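PDB 5JOQ: Lmo2184 protein, which probably binds heme as the substrate-binding lipoprotein of an ABC transporter involved in iron uptake. Local coordinates for residues 168-173 and 247-252; 222-227 and 241-246. One frame throughout, in Å; residues are numbered along the deposited sequence.

How the interactions relate
Interactions 1 and 2 share one buried layer, their centres about 6 Å apart. Strands 168-173 and 223-227 lie side by side in the same sheet, joined in part by a probable hydrogen bond from Leu172 N to Leu225 O (2.8 Å). Beneath them, helix 233-245 runs on into helix 247-250, where the stacked rings of Phe243 and Trp249 approach to 3.4 Å between Phe243 CZ and Trp249 CG. Phe243 also touches Leu172, so each aromatic belongs to the surroundings of the other contact. In sequence, interaction 2 is nested within the loop that interaction 1 closes. Both lie about 21 Å, centre to centre, from the middle of the chain.

Interaction 1 of 2, residues 168-173 and 247-252; sequences TVLILM and DIWKHF
Leu170 and Phe252 face each other with their CA atoms 10.9 Å apart, and Leu172 and Trp249 do so at 11.7 Å, so the extended strand 168-173 and the short turn of helix 247-250 meet entirely through long side chains. The turn is closed by a backbone hydrogen bond of 3.0 Å from Phe252 N to Trp249 O, and both aromatic residues point from it toward the strand. Phe252 then serves as the N-cap residue of helix 253-256.

Leu172 and Trp249 extend from opposite directions. The CD1 methyl of Leu172 lies over one face of the indole, 4.1 Å from the centroid of the six-membered ring and 20° off its normal, a CH-pi contact displaced toward the outer rim, where CD1 is 3.8 Å from Trp249 CH2. Its other methyl, CD2, approaches the same CH2 at 4.0 Å, and both methyls therefore come to this corner of the ring from the same side of its plane. The opposite indole face is met by CG2 of Ile248, the preceding residue in the chain.

Alternation along the strand divides its side chains between two layers: Leu170 and Leu172 enter this one, while Val169 and Ile171 pack on helix 187-194 across the sheet. This is the alpha/beta/alpha layering of one lobe of a periplasmic-type binding protein. Helix 213-219 borders the aromatic cluster, touching Trp249 through Thr213 and Phe252 through Leu216 and Gln217.

Leu170 crosses both aromatic side chains at about a right angle. With CG anti to the backbone N (chi1 163°), it lets CD2 touch both rings, 4.1 Å from Trp249 CZ3 and 4.1 Å from Phe252 CE2, approaching each obliquely.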
ATOM      1  N   THR A 168       9.533  -9.242 -28.206  1.00 13.12           N
ATOM      2  CA  THR A 168       8.110  -9.370 -27.968  1.00 12.80           C
ATOM      3  C   THR A 168       7.952  -9.075 -26.456  1.00 15.72           C
ATOM      4  O   THR A 168       8.800  -9.447 -25.667  1.00 13.52           O
ATOM      5  CB  THR A 168       7.582 -10.763 -28.314  1.00 13.09           C
ATOM      6  OG1 THR A 168       8.342 -11.731 -27.607  1.00 14.49           O
ATOM      7  CG2 THR A 168       7.688 -11.022 -29.815  1.00 16.02           C
ATOM      8  N   VAL A 169       6.877  -8.409 -26.076  1.00 11.38           N
ATOM      9  CA  VAL A 169       6.659  -8.030 -24.698  1.00 12.15           C
ATOM     10  C   VAL A 169       5.280  -8.349 -24.131  1.00 14.29           C
ATOM     11  O   VAL A 169       4.291  -8.168 -24.792  1.00 11.39           O
ATOM     12  CB  VAL A 169       6.868  -6.504 -24.525  1.00 10.45           C
ATOM     13  CG1 VAL A 169       6.771  -6.085 -23.069  1.00 10.80           C
ATOM     14  CG2 VAL A 169       8.161  -6.044 -25.175  1.00 12.10           C
ATOM     15  N   LEU A 170       5.252  -8.804 -22.888  1.00 12.95           N
ATOM     16  CA  LEU A 170       4.006  -9.052 -22.194  1.00 13.13           C
ATOM     17  C   LEU A 170       3.959  -8.014 -21.070  1.00 10.78           C
ATOM     18  O   LEU A 170       4.885  -7.907 -20.291  1.00 12.55           O
ATOM     19  CB  LEU A 170       3.934 -10.460 -21.636  1.00 10.70           C
ATOM     20  CG  LEU A 170       2.880 -10.693 -20.562  1.00 10.32           C
ATOM     21  CD1 LEU A 170       1.507 -10.312 -21.071  1.00  8.93           C
ATOM     22  CD2 LEU A 170       2.892 -12.123 -20.070  1.00 10.51           C
ATOM     23  N   ILE A 171       2.875  -7.258 -21.011  1.00  8.45           N
ATOM     24  CA  ILE A 171       2.709  -6.218 -20.009  1.00  8.25           C
ATOM     25  C   ILE A 171       1.611  -6.619 -19.004  1.00 11.57           C
ATOM     26  O   ILE A 171       0.488  -6.873 -19.390  1.00  9.47           O
ATOM     27  CB  ILE A 171       2.327  -4.861 -20.627  1.00 10.65           C
ATOM     28  CG1 ILE A 171       3.235  -4.474 -21.780  1.00 10.46           C
ATOM     29  CG2 ILE A 171       2.351  -3.758 -19.588  1.00  8.53           C
ATOM     30  CD1 ILE A 171       2.660  -3.390 -22.642  1.00  8.57           C
ATOM     31  N   LEU A 172       1.946  -6.647 -17.723  1.00  9.91           N
ATOM     32  CA  LEU A 172       0.987  -7.057 -16.693  1.00  8.29           C
ATOM     33  C   LEU A 172       0.765  -5.880 -15.751  1.00 12.76           C
ATOM     34  O   LEU A 172       1.718  -5.176 -15.407  1.00 13.88           O
ATOM     35  CB  LEU A 172       1.517  -8.268 -15.885  1.00  8.50           C
ATOM     36  CG  LEU A 172       1.821  -9.541 -16.689  1.00 10.61           C
ATOM     37  CD1 LEU A 172       2.435 -10.610 -15.765  1.00 10.31           C
ATOM     38  CD2 LEU A 172       0.552 -10.055 -17.365  1.00  8.75           C
ATOM     39  N   MET A 173      -0.486  -5.659 -15.337  1.00 11.43           N
ATOM     40  CA  MET A 173      -0.820  -4.636 -14.359  1.00  8.54           C
ATOM     41  C   MET A 173      -1.582  -5.313 -13.225  1.00 14.72           C
ATOM     42  O   MET A 173      -2.581  -5.978 -13.482  1.00 13.56           O
ATOM     43  CB  MET A 173      -1.709  -3.529 -14.994  1.00  9.15           C
ATOM     44  CG  MET A 173      -2.105  -2.481 -14.032  1.00 12.81           C
ATOM     45  SD  MET A 173      -3.230  -1.244 -14.722  1.00 14.24           S
ATOM     46  CE  MET A 173      -4.792  -2.114 -14.952  1.00 10.82           C
ATOM     47  N   ASP A 247       3.708 -21.750 -10.308  1.00 19.83           N
ATOM     48  CA  ASP A 247       3.612 -22.590 -11.510  1.00 18.69           C
ATOM     49  C   ASP A 247       3.007 -21.840 -12.686  1.00 20.18           C
ATOM     50  O   ASP A 247       3.331 -22.126 -13.843  1.00 19.41           O
ATOM     51  CB  ASP A 247       2.772 -23.825 -11.230  1.00 20.40           C
ATOM     52  CG  ASP A 247       3.534 -24.855 -10.391  1.00 27.58           C
ATOM     53  OD1 ASP A 247       4.773 -24.925 -10.505  1.00 32.67           O
ATOM     54  OD2 ASP A 247       2.893 -25.574  -9.652  1.00 30.50           O
ATOM     55  N   ILE A 248       2.128 -20.907 -12.388  1.00 16.88           N
ATOM     56  CA  ILE A 248       1.450 -20.158 -13.412  1.00 17.95           C
ATOM     57  C   ILE A 248       2.410 -19.383 -14.318  1.00 16.30           C
ATOM     58  O   ILE A 248       2.143 -19.274 -15.472  1.00 20.68           O
ATOM     59  CB  ILE A 248       0.450 -19.154 -12.787  1.00 22.29           C
ATOM     60  CG1 ILE A 248      -0.566 -19.877 -11.901  1.00 32.69           C
ATOM     61  CG2 ILE A 248      -0.278 -18.357 -13.845  1.00 21.92           C
ATOM     62  CD1 ILE A 248      -1.371 -20.882 -12.666  1.00 39.48           C
ATOM     63  N   TRP A 249       3.480 -18.815 -13.782  1.00 13.94           N
ATOM     64  CA  TRP A 249       4.419 -18.009 -14.557  1.00 15.20           C
ATOM     65  C   TRP A 249       5.867 -18.488 -14.684  1.00 15.68           C
ATOM     66  O   TRP A 249       6.576 -18.096 -15.604  1.00 17.50           O
ATOM     67  CB  TRP A 249       4.490 -16.610 -13.923  1.00 15.84           C
ATOM     68  CG  TRP A 249       3.191 -15.889 -13.777  1.00 15.26           C
ATOM     69  CD1 TRP A 249       2.489 -15.710 -12.645  1.00 16.66           C
ATOM     70  CD2 TRP A 249       2.449 -15.253 -14.812  1.00 16.30           C
ATOM     71  NE1 TRP A 249       1.356 -15.006 -12.891  1.00 17.90           N
ATOM     72  CE2 TRP A 249       1.300 -14.716 -14.223  1.00 18.19           C
ATOM     73  CE3 TRP A 249       2.635 -15.103 -16.182  1.00 15.50           C
ATOM     74  CZ2 TRP A 249       0.349 -14.037 -14.949  1.00 19.06           C
ATOM     75  CZ3 TRP A 249       1.697 -14.433 -16.899  1.00 15.35           C
ATOM     76  CH2 TRP A 249       0.565 -13.895 -16.285  1.00 17.28           C
ATOM     77  N   LYS A 250       6.289 -19.323 -13.749  1.00 12.99           N
ATOM     78  CA  LYS A 250       7.671 -19.752 -13.659  1.00 14.77           C
ATOM     79  C   LYS A 250       8.248 -20.524 -14.817  1.00 14.28           C
ATOM     80  O   LYS A 250       9.428 -20.598 -14.959  1.00 14.92           O
ATOM     81  CB  LYS A 250       8.008 -20.396 -12.325  1.00 17.78           C
ATOM     82  CG  LYS A 250       7.608 -21.833 -12.162  1.00 20.47           C
ATOM     83  CD  LYS A 250       8.203 -22.337 -10.866  1.00 23.86           C
ATOM     84  CE  LYS A 250       7.890 -23.779 -10.605  1.00 33.04           C
ATOM     85  NZ  LYS A 250       8.786 -24.284  -9.536  1.00 37.06           N
ATOM     86  N   HIS A 251       7.412 -21.125 -15.623  1.00 14.47           N
ATOM     87  CA  HIS A 251       7.958 -21.825 -16.787  1.00 15.96           C
ATOM     88  C   HIS A 251       8.005 -20.944 -18.042  1.00 19.20           C
ATOM     89  O   HIS A 251       8.453 -21.416 -19.094  1.00 17.16           O
ATOM     90  CB  HIS A 251       7.181 -23.111 -17.030  1.00 17.25           C
ATOM     91  CG  HIS A 251       7.086 -23.970 -15.793  1.00 19.11           C
ATOM     92  ND1 HIS A 251       8.103 -24.816 -15.400  1.00 19.42           N
ATOM     93  CD2 HIS A 251       6.127 -24.067 -14.842  1.00 19.55           C
ATOM     94  CE1 HIS A 251       7.770 -25.407 -14.268  1.00 19.47           C
ATOM     95  NE2 HIS A 251       6.573 -24.971 -13.909  1.00 20.46           N
ATOM     96  N   PHE A 252       7.624 -19.667 -17.944  1.00 18.14           N
ATOM     97  CA  PHE A 252       7.911 -18.727 -19.038  1.00 14.60           C
ATOM     98  C   PHE A 252       9.416 -18.574 -19.230  1.00 17.87           C
ATOM     99  O   PHE A 252      10.154 -18.374 -18.263  1.00 16.73           O
ATOM    100  CB  PHE A 252       7.345 -17.346 -18.742  1.00 12.10           C
ATOM    101  CG  PHE A 252       5.857 -17.212 -18.973  1.00 14.64           C
ATOM    102  CD1 PHE A 252       4.956 -17.992 -18.257  1.00 12.16           C
ATOM    103  CD2 PHE A 252       5.374 -16.254 -19.865  1.00 12.77           C
ATOM    104  CE1 PHE A 252       3.568 -17.850 -18.451  1.00 13.96           C
ATOM    105  CE2 PHE A 252       3.988 -16.085 -20.074  1.00 13.75           C
ATOM    106  CZ  PHE A 252       3.086 -16.876 -19.366  1.00 13.08           C
TER

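Interaction 2 of 2, residues 222-227 and 241-246; sequences DIILRA and EEFKTN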
ATOM      1  N   ASP A 222       9.557 -12.371 -25.031  1.00 13.79           N
ATOM      2  CA  ASP A 222      10.965 -12.181 -24.680  1.00 14.76           C
ATOM      3  C   ASP A 222      11.103 -11.522 -23.312  1.00 14.33           C
ATOM      4  O   ASP A 222      11.993 -11.860 -22.520  1.00 13.93           O
ATOM      5  CB  ASP A 222      11.632 -11.302 -25.730  1.00 15.77           C
ATOM      6  CG  ASP A 222      11.760 -11.993 -27.076  1.00 21.76           C
ATOM      7  OD1 ASP A 222      12.066 -13.188 -27.080  1.00 19.75           O
ATOM      8  OD2 ASP A 222      11.536 -11.329 -28.111  1.00 18.21           O
ATOM      9  N   ILE A 223      10.242 -10.556 -23.030  1.00 10.88           N
ATOM     10  CA  ILE A 223      10.326  -9.706 -21.845  1.00 11.06           C
ATOM     11  C   ILE A 223       8.964  -9.633 -21.184  1.00 13.94           C
ATOM     12  O   ILE A 223       7.941  -9.530 -21.875  1.00 12.17           O
ATOM     13  CB  ILE A 223      10.781  -8.283 -22.228  1.00 13.49           C
ATOM     14  CG1 ILE A 223      12.204  -8.301 -22.788  1.00 14.99           C
ATOM     15  CG2 ILE A 223      10.652  -7.305 -21.032  1.00 13.12           C
ATOM     16  CD1 ILE A 223      12.576  -6.966 -23.540  1.00 17.69           C
ATOM     17  N   ILE A 224       8.937  -9.637 -19.841  1.00 10.57           N
ATOM     18  CA  ILE A 224       7.700  -9.342 -19.112  1.00 10.09           C
ATOM     19  C   ILE A 224       7.913  -8.068 -18.309  1.00  9.82           C
ATOM     20  O   ILE A 224       8.950  -7.923 -17.652  1.00 12.06           O
ATOM     21  CB  ILE A 224       7.271 -10.500 -18.197  1.00  9.35           C
ATOM     22  CG1 ILE A 224       7.034 -11.782 -19.030  1.00 11.83           C
ATOM     23  CG2 ILE A 224       6.008 -10.089 -17.365  1.00  9.62           C
ATOM     24  CD1 ILE A 224       6.841 -13.047 -18.152  1.00 11.62           C
ATOM     25  N   LEU A 225       6.970  -7.125 -18.427  1.00  8.85           N
ATOM     26  CA  LEU A 225       6.939  -5.884 -17.663  1.00 11.14           C
ATOM     27  C   LEU A 225       5.749  -5.937 -16.717  1.00 13.91           C
ATOM     28  O   LEU A 225       4.676  -6.410 -17.102  1.00 12.98           O
ATOM     29  CB  LEU A 225       6.784  -4.643 -18.568  1.00 12.12           C
ATOM     30  CG  LEU A 225       7.792  -4.479 -19.712  1.00 12.74           C
ATOM     31  CD1 LEU A 225       7.503  -3.171 -20.482  1.00 10.73           C
ATOM     32  CD2 LEU A 225       9.251  -4.500 -19.166  1.00 10.97           C
ATOM     33  N   ARG A 226       5.940  -5.455 -15.476  1.00 10.03           N
ATOM     34  CA  ARG A 226       4.867  -5.454 -14.480  1.00 10.04           C
ATOM     35  C   ARG A 226       4.703  -4.060 -13.896  1.00 12.50           C
ATOM     36  O   ARG A 226       5.686  -3.352 -13.684  1.00 13.08           O
ATOM     37  CB  ARG A 226       5.156  -6.456 -13.318  1.00 10.99           C
ATOM     38  CG  ARG A 226       5.258  -7.941 -13.773  1.00 12.08           C
ATOM     39  CD  ARG A 226       5.529  -8.876 -12.522  1.00 12.33           C
ATOM     40  NE  ARG A 226       6.814  -8.526 -11.880  1.00 13.37           N
ATOM     41  CZ  ARG A 226       7.687  -9.420 -11.436  1.00 13.36           C
ATOM     42  NH1 ARG A 226       7.417 -10.716 -11.567  1.00 14.41           N
ATOM     43  NH2 ARG A 226       8.838  -9.032 -10.899  1.00 13.99           N
ATOM     44  N   ALA A 227       3.458  -3.659 -13.649  1.00 12.81           N
ATOM     45  CA  ALA A 227       3.156  -2.374 -13.021  1.00 14.21           C
ATOM     46  C   ALA A 227       2.168  -2.611 -11.884  1.00 15.55           C
ATOM     47  O   ALA A 227       1.109  -3.207 -12.099  1.00 14.60           O
ATOM     48  CB  ALA A 227       2.551  -1.381 -14.031  1.00 14.22           C
ATOM     49  N   GLU A 241       9.220 -12.014  -5.703  1.00 13.19           N
ATOM     50  CA  GLU A 241       9.553 -13.344  -5.202  1.00 14.72           C
ATOM     51  C   GLU A 241       8.410 -14.335  -5.432  1.00 13.80           C
ATOM     52  O   GLU A 241       8.652 -15.515  -5.689  1.00 17.43           O
ATOM     53  CB  GLU A 241       9.881 -13.314  -3.700  1.00 17.66           C
ATOM     54  CG  GLU A 241      11.023 -12.431  -3.314  1.00 17.10           C
ATOM     55  CD  GLU A 241      12.390 -12.922  -3.781  1.00 22.33           C
ATOM     56  OE1 GLU A 241      12.589 -14.108  -4.140  1.00 18.39           O
ATOM     57  OE2 GLU A 241      13.294 -12.082  -3.748  1.00 24.13           O
ATOM     58  N   GLU A 242       7.163 -13.887  -5.298  1.00 13.54           N
ATOM     59  CA  GLU A 242       6.052 -14.818  -5.465  1.00 18.35           C
ATOM     60  C   GLU A 242       5.936 -15.280  -6.921  1.00 19.21           C
ATOM     61  O   GLU A 242       5.730 -16.470  -7.194  1.00 17.96           O
ATOM     62  CB  GLU A 242       4.746 -14.159  -5.000  1.00 19.11           C
ATOM     63  CG  GLU A 242       3.593 -15.199  -4.833  1.00 29.87           C
ATOM     64  CD  GLU A 242       2.965 -15.698  -6.172  1.00 31.48           C
ATOM     65  OE1 GLU A 242       2.889 -14.930  -7.155  1.00 30.13           O
ATOM     66  OE2 GLU A 242       2.524 -16.876  -6.211  1.00 28.10           O
ATOM     67  N   PHE A 243       6.118 -14.353  -7.857  1.00 14.81           N
ATOM     68  CA  PHE A 243       6.015 -14.656  -9.293  1.00 14.76           C
ATOM     69  C   PHE A 243       6.931 -15.807  -9.688  1.00 17.27           C
ATOM     70  O   PHE A 243       6.505 -16.734 -10.402  1.00 15.23           O
ATOM     71  CB  PHE A 243       6.360 -13.378 -10.073  1.00 14.75           C
ATOM     72  CG  PHE A 243       5.822 -13.298 -11.504  1.00 12.63           C
ATOM     73  CD1 PHE A 243       4.563 -12.725 -11.760  1.00 16.95           C
ATOM     74  CD2 PHE A 243       6.619 -13.662 -12.576  1.00 14.57           C
ATOM     75  CE1 PHE A 243       4.088 -12.577 -13.103  1.00 16.35           C
ATOM     76  CE2 PHE A 243       6.169 -13.509 -13.914  1.00 14.48           C
ATOM     77  CZ  PHE A 243       4.909 -12.980 -14.170  1.00 13.01           C
ATOM     78  N   LYS A 244       8.187 -15.793  -9.192  1.00 17.88           N
ATOM     79  CA  LYS A 244       9.189 -16.806  -9.516  1.00 16.98           C
ATOM     80  C   LYS A 244       8.850 -18.198  -8.993  1.00 18.58           C
ATOM     81  O   LYS A 244       9.434 -19.181  -9.475  1.00 21.02           O
ATOM     82  CB  LYS A 244      10.568 -16.407  -8.938  1.00 21.27           C
ATOM     83  CG  LYS A 244      11.112 -15.090  -9.486  1.00 23.50           C
ATOM     84  CD  LYS A 244      12.529 -14.768  -8.945  1.00 27.49           C
ATOM     85  CE  LYS A 244      12.511 -14.108  -7.578  1.00 31.72           C
ATOM     86  NZ  LYS A 244      13.893 -13.919  -7.001  1.00 34.35           N
ATOM     87  N   THR A 245       8.012 -18.317  -7.960  1.00 15.16           N
ATOM     88  CA  THR A 245       7.650 -19.635  -7.406  1.00 17.19           C
ATOM     89  C   THR A 245       6.345 -20.177  -7.961  1.00 21.95           C
ATOM     90  O   THR A 245       5.971 -21.311  -7.642  1.00 24.60           O
ATOM     91  CB  THR A 245       7.480 -19.565  -5.889  1.00 23.54           C
ATOM     92  OG1 THR A 245       6.236 -18.877  -5.610  1.00 27.13           O
ATOM     93  CG2 THR A 245       8.653 -18.832  -5.265  1.00 28.19           C
ATOM     94  N   ASN A 246       5.635 -19.383  -8.744  1.00 18.98           N
ATOM     95  CA  ASN A 246       4.266 -19.674  -9.134  1.00 21.32           C
ATOM     96  C   ASN A 246       4.260 -20.534 -10.394  1.00 21.63           C
ATOM     97  O   ASN A 246       4.718 -20.082 -11.448  1.00 21.48           O
ATOM     98  CB  ASN A 246       3.549 -18.344  -9.376  1.00 22.30           C
ATOM     99  CG  ASN A 246       2.060 -18.500  -9.510  1.00 26.99           C
ATOM    100  OD1 ASN A 246       1.560 -19.540  -9.983  1.00 23.40           O
ATOM    101  ND2 ASN A 246       1.326 -17.449  -9.113  1.00 25.56           N
TER
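Arg226 and Phe243 form the tight part of this contact. The arginine chain, bent at chi3 (-62°), brings NH1 down onto one face of the phenyl ring, only 3.0 Å from Phe243 CG. The guanidinium stands nearly upright on the ring, the planes 79° apart, with CZ 4.6 Å from the centroid in a cation-pi arrangement. CD rests over the same face at 4.3 Å from the centroid, adding a CH-pi contact. Salt bridges from NH2 to Asp240 and from NE to Asp262 hold the guanidinium in this pose and would offset its buried charge. Strand 223-227 and helix 233-245 begin a beta-alpha-beta crossover that returns through further short helices to the parallel neighbouring strand 260-262.

Packing is looser at the ring edge, where Ile224 CD1 reaches Phe243 CE2 at 4.3 Å. On the outer side of the helix, exposed Lys244 bridges back to Glu241, its NZ meeting OE1 at 3.1 Å from above the carboxylate plane. Glu241 also packs on Tyr208 of the third subunit. At the helix end, Glu242 O accepts from both N and OG1 of Thr245, whose side chain touches Leu180 of that subunit.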